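Local coordinates for protein cysteine desulfurase (Fervidobacterium islandicum, PDB 6A6E) that probably removes sulfur from L-cysteine with the help of pyridoxal-5'-phosphate, as the SufS cysteine desulfurase of the Suf system, at residues A[171-185]-A[201-214]. Sequence-based numbering, arbitrary orientation.
With PLP (pyridoxal-5'-phosphate), chain E.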
# COMPACT_ATOMS: atom_id res chain seq x y z
N LYS A 171 32.19 -3.71 16.89
CA LYS A 171 33.02 -2.79 16.08
C LYS A 171 34.46 -3.23 15.94
O LYS A 171 35.09 -2.93 14.95
CB LYS A 171 32.98 -1.37 16.69
CG LYS A 171 34.09 -0.39 16.32
CD LYS A 171 34.02 0.20 14.91
CE LYS A 171 34.93 1.43 14.82
NZ LYS A 171 34.46 2.53 15.73
N GLU A 172 34.98 -3.93 16.93
CA GLU A 172 36.33 -4.51 16.82
C GLU A 172 36.37 -5.57 15.77
O GLU A 172 37.24 -5.59 14.91
CB GLU A 172 36.74 -5.12 18.15
CG GLU A 172 36.80 -4.09 19.25
CD GLU A 172 37.24 -4.70 20.57
OE1 GLU A 172 37.40 -5.96 20.65
OE2 GLU A 172 37.42 -3.92 21.51
N SER A 173 35.37 -6.42 15.82
CA SER A 173 35.20 -7.55 14.91
C SER A 173 34.68 -7.21 13.46
O SER A 173 35.10 -7.79 12.44
CB SER A 173 34.22 -8.45 15.63
OG SER A 173 34.11 -9.64 14.95
N ILE A 174 33.75 -6.26 13.37
CA ILE A 174 33.23 -5.80 12.07
C ILE A 174 33.49 -4.31 12.03
O ILE A 174 32.61 -3.53 12.37
CB ILE A 174 31.69 -6.00 11.94
CG1 ILE A 174 31.27 -7.42 12.34
CG2 ILE A 174 31.20 -5.61 10.54
CD1 ILE A 174 31.52 -8.47 11.29
N PRO A 175 34.70 -3.89 11.68
CA PRO A 175 35.00 -2.45 11.92
C PRO A 175 34.41 -1.44 10.95
O PRO A 175 34.17 -0.31 11.34
CB PRO A 175 36.52 -2.40 11.79
CG PRO A 175 36.86 -3.61 10.98
CD PRO A 175 35.93 -4.67 11.45
N ASN A 176 34.19 -1.85 9.70
CA ASN A 176 33.76 -0.92 8.64
C ASN A 176 32.53 -1.46 7.85
O ASN A 176 32.59 -1.65 6.64
CB ASN A 176 34.96 -0.66 7.71
CG ASN A 176 34.75 0.51 6.77
OD1 ASN A 176 34.05 1.50 7.06
ND2 ASN A 176 35.37 0.41 5.59
N PRO A 177 31.41 -1.68 8.53
CA PRO A 177 30.24 -2.11 7.76
C PRO A 177 29.75 -1.05 6.79
O PRO A 177 29.70 0.13 7.11
CB PRO A 177 29.18 -2.40 8.85
CG PRO A 177 29.59 -1.65 10.06
CD PRO A 177 31.13 -1.62 9.98
N LYS A 178 29.37 -1.46 5.59
CA LYS A 178 28.85 -0.54 4.61
C LYS A 178 27.46 -0.02 5.05
O LYS A 178 27.15 1.18 4.90
CB LYS A 178 28.83 -1.18 3.22
CG LYS A 178 28.51 -0.19 2.10
CD LYS A 178 29.59 0.91 2.02
CE LYS A 178 29.90 1.37 0.62
NZ LYS A 178 30.41 0.22 -0.18
N VAL A 179 26.67 -0.90 5.66
CA VAL A 179 25.30 -0.57 6.13
C VAL A 179 25.10 -1.17 7.52
O VAL A 179 25.53 -2.29 7.77
CB VAL A 179 24.22 -1.14 5.16
CG1 VAL A 179 22.80 -0.94 5.68
CG2 VAL A 179 24.38 -0.46 3.85
N VAL A 180 24.47 -0.40 8.40
CA VAL A 180 24.02 -0.88 9.70
C VAL A 180 22.47 -0.67 9.71
O VAL A 180 22.00 0.46 9.48
CB VAL A 180 24.65 -0.08 10.86
CG1 VAL A 180 24.08 -0.45 12.23
CG2 VAL A 180 26.15 -0.33 10.94
N SER A 181 21.70 -1.72 9.94
CA SER A 181 20.25 -1.60 10.04
C SER A 181 19.83 -2.17 11.34
O SER A 181 20.01 -3.34 11.58
CB SER A 181 19.55 -2.33 8.90
OG SER A 181 18.17 -1.96 8.79
N ILE A 182 19.22 -1.37 12.18
CA ILE A 182 18.88 -1.86 13.46
C ILE A 182 17.53 -1.35 13.91
O ILE A 182 17.14 -0.25 13.51
CB ILE A 182 19.99 -1.41 14.50
CG1 ILE A 182 19.76 -2.14 15.84
CG2 ILE A 182 20.01 0.09 14.69
CD1 ILE A 182 20.94 -2.12 16.77
N THR A 183 16.87 -2.11 14.79
CA THR A 183 15.60 -1.71 15.34
C THR A 183 15.79 -0.55 16.32
O THR A 183 16.78 -0.43 17.00
CB THR A 183 14.88 -2.88 16.05
OG1 THR A 183 13.61 -2.42 16.48
CG2 THR A 183 15.66 -3.43 17.28
N GLY A 184 14.85 0.37 16.30
CA GLY A 184 14.81 1.43 17.25
C GLY A 184 14.27 0.91 18.58
O GLY A 184 14.53 1.51 19.65
N GLN A 185 13.49 -0.17 18.53
CA GLN A 185 12.98 -0.84 19.73
C GLN A 185 12.42 -2.20 19.36
O GLN A 185 11.62 -2.29 18.40
CB GLN A 185 11.84 -0.02 20.36
CG GLN A 185 11.16 -0.70 21.55
CD GLN A 185 9.96 0.07 22.06
OE1 GLN A 185 9.48 0.97 21.41
NE2 GLN A 185 9.50 -0.25 23.24
N THR A 201 29.51 4.88 16.89
CA THR A 201 30.37 3.70 16.76
C THR A 201 30.59 3.31 15.30
O THR A 201 31.65 2.86 14.91
CB THR A 201 29.72 2.53 17.53
OG1 THR A 201 29.47 2.95 18.87
CG2 THR A 201 30.55 1.29 17.48
N PHE A 202 29.56 3.44 14.46
CA PHE A 202 29.69 3.06 13.06
C PHE A 202 29.49 4.32 12.23
O PHE A 202 28.46 4.53 11.53
CB PHE A 202 28.69 1.97 12.70
CG PHE A 202 28.89 0.71 13.51
CD1 PHE A 202 29.94 -0.12 13.24
CD2 PHE A 202 28.07 0.42 14.56
CE1 PHE A 202 30.12 -1.25 13.98
CE2 PHE A 202 28.26 -0.70 15.32
CZ PHE A 202 29.29 -1.54 15.01
N LYS A 203 30.50 5.16 12.34
CA LYS A 203 30.41 6.53 11.88
C LYS A 203 30.32 6.65 10.36
O LYS A 203 29.64 7.53 9.86
CB LYS A 203 31.63 7.28 12.42
CG LYS A 203 31.52 8.75 12.23
CD LYS A 203 30.73 9.42 13.29
CE LYS A 203 30.83 10.89 12.97
NZ LYS A 203 29.86 11.64 13.79
N ASN A 204 30.97 5.74 9.64
CA ASN A 204 30.95 5.69 8.18
C ASN A 204 29.85 4.86 7.56
O ASN A 204 29.81 4.77 6.33
CB ASN A 204 32.22 5.06 7.66
CG ASN A 204 33.36 5.99 7.74
OD1 ASN A 204 33.31 7.03 7.14
ND2 ASN A 204 34.37 5.64 8.53
N ALA A 205 29.00 4.21 8.35
CA ALA A 205 27.99 3.32 7.77
C ALA A 205 26.79 4.12 7.31
O ALA A 205 26.56 5.23 7.79
CB ALA A 205 27.60 2.22 8.74
N THR A 206 26.08 3.61 6.32
CA THR A 206 24.68 4.05 6.06
C THR A 206 23.89 3.42 7.17
O THR A 206 23.79 2.18 7.27
CB THR A 206 24.16 3.56 4.71
OG1 THR A 206 24.89 4.22 3.69
CG2 THR A 206 22.68 3.91 4.48
N LEU A 207 23.35 4.27 8.02
CA LEU A 207 22.54 3.83 9.15
C LEU A 207 20.99 3.93 8.92
O LEU A 207 20.39 5.03 8.78
CB LEU A 207 22.95 4.59 10.41
CG LEU A 207 22.17 4.31 11.70
CD1 LEU A 207 22.21 2.87 12.19
CD2 LEU A 207 22.69 5.24 12.77
N ILE A 208 20.35 2.75 9.00
CA ILE A 208 18.92 2.59 8.91
C ILE A 208 18.35 2.18 10.27
O ILE A 208 18.86 1.24 10.94
CB ILE A 208 18.57 1.48 7.88
CG1 ILE A 208 19.21 1.81 6.55
CG2 ILE A 208 17.03 1.31 7.78
CD1 ILE A 208 19.33 0.62 5.63
N VAL A 209 17.26 2.84 10.66
CA VAL A 209 16.55 2.44 11.84
C VAL A 209 15.14 1.99 11.48
O VAL A 209 14.43 2.70 10.79
CB VAL A 209 16.52 3.60 12.87
CG1 VAL A 209 15.57 3.32 13.99
CG2 VAL A 209 17.92 3.82 13.45
N ASP A 210 14.81 0.78 11.95
CA ASP A 210 13.48 0.27 11.97
C ASP A 210 12.77 0.81 13.17
O ASP A 210 12.91 0.31 14.28
CB ASP A 210 13.50 -1.29 11.90
CG ASP A 210 12.10 -1.94 12.06
OD1 ASP A 210 11.13 -1.20 12.19
OD2 ASP A 210 12.00 -3.20 12.10
N GLY A 211 11.90 1.77 12.89
CA GLY A 211 11.20 2.55 13.86
C GLY A 211 9.80 2.08 14.19
O GLY A 211 9.07 2.81 14.91
N ALA A 212 9.40 0.90 13.71
CA ALA A 212 7.94 0.54 13.76
C ALA A 212 7.35 0.58 15.17
O ALA A 212 6.18 0.97 15.35
CB ALA A 212 7.66 -0.82 13.12
N GLN A 213 8.12 0.13 16.17
CA GLN A 213 7.63 0.07 17.56
C GLN A 213 7.96 1.35 18.33
O GLN A 213 7.29 1.66 19.29
CB GLN A 213 8.24 -1.05 18.38
CG GLN A 213 7.85 -2.42 18.04
CD GLN A 213 6.39 -2.70 18.25
OE1 GLN A 213 5.74 -2.16 19.17
NE2 GLN A 213 5.84 -3.55 17.37
N LEU A 214 9.02 2.05 17.93
CA LEU A 214 9.51 3.25 18.63
C LEU A 214 8.68 4.49 18.34
O LEU A 214 8.25 5.26 19.26
CB LEU A 214 10.96 3.49 18.23
CG LEU A 214 11.67 4.68 18.87
CD1 LEU A 214 11.80 4.42 20.36
CD2 LEU A 214 13.03 4.96 18.25
N1 PLP E . 9.69 -4.07 12.77
C2 PLP E . 9.21 -3.99 13.98
C2A PLP E . 10.13 -3.85 15.15
C3 PLP E . 7.76 -4.08 14.14
O3 PLP E . 7.26 -4.03 15.36
C4 PLP E . 6.89 -4.18 12.97
C4A PLP E . 5.44 -4.17 13.04
C5 PLP E . 7.54 -4.30 11.66
C6 PLP E . 8.90 -4.24 11.67
C5A PLP E . 6.75 -4.51 10.36
O4P PLP E . 5.66 -3.64 10.07
P PLP E . 4.55 -3.86 8.90
O1P PLP E . 5.22 -3.78 7.59
O2P PLP E . 3.95 -5.18 9.30
O3P PLP E . 3.68 -2.67 9.16
O HOH W 1 27.25 3.15 3.38
O HOH W 2 11.09 -0.23 16.31
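Strands 179-183 and 206-210 pair in parallel, Val-179 beside Thr-206 and Thr-183 beside Asp-210. Their axes approach to 4.6 Å at an angle of 19°. Six backbone hydrogen bonds join the segments, from Thr-206 N to Lys-178 O at one end to Gly-184 N to Asp-210 O at the other. Val-180 and Ile-182 each donate and accept.

On one face, Val-180 splits its contacts. CG1 is anti to the backbone N (chi1 173°) and lies 3.8 Å from Leu-207 CD1, while CG2 meets Ala-205 CB at 3.7 Å and Phe-202 CB. Helix 195-201 covers this face through Ile-198. On the other face, Val-179 CG1 touches Ile-208 CD1, and Ile-208 packs on helix 103-116. Before the strands, Pro-177 CG approaches Phe-202 CD1 obliquely at 3.5 Å. Lys-171 NZ reaches Thr-201 O at 2.9 Å, in the carbonyl plane and on a lone pair.

The two strands and helix 195-201 form a beta-alpha-beta unit in the large sheet of this class-V aminotransferase-family protein. The C-terminal strand ends lead into the cofactor site. Asp-210 OD2 lies 2.6 Å from PLP N1, and OD1 accepts from Ala-212 N in an Asx turn that helps fix the carboxylate. An asparagine here would probably leave the pyridine nitrogen without its negatively charged mate. Ala-212 CB lies 3.4 Å from PLP C3. Gln-213 NE2 donates to PLP O3 and also bonds Ala-40 O. Nearby, one water donates to Gln-185 O and Asp-210 O and accepts from Gln-213 N, tying the two segments together beside the cofactor.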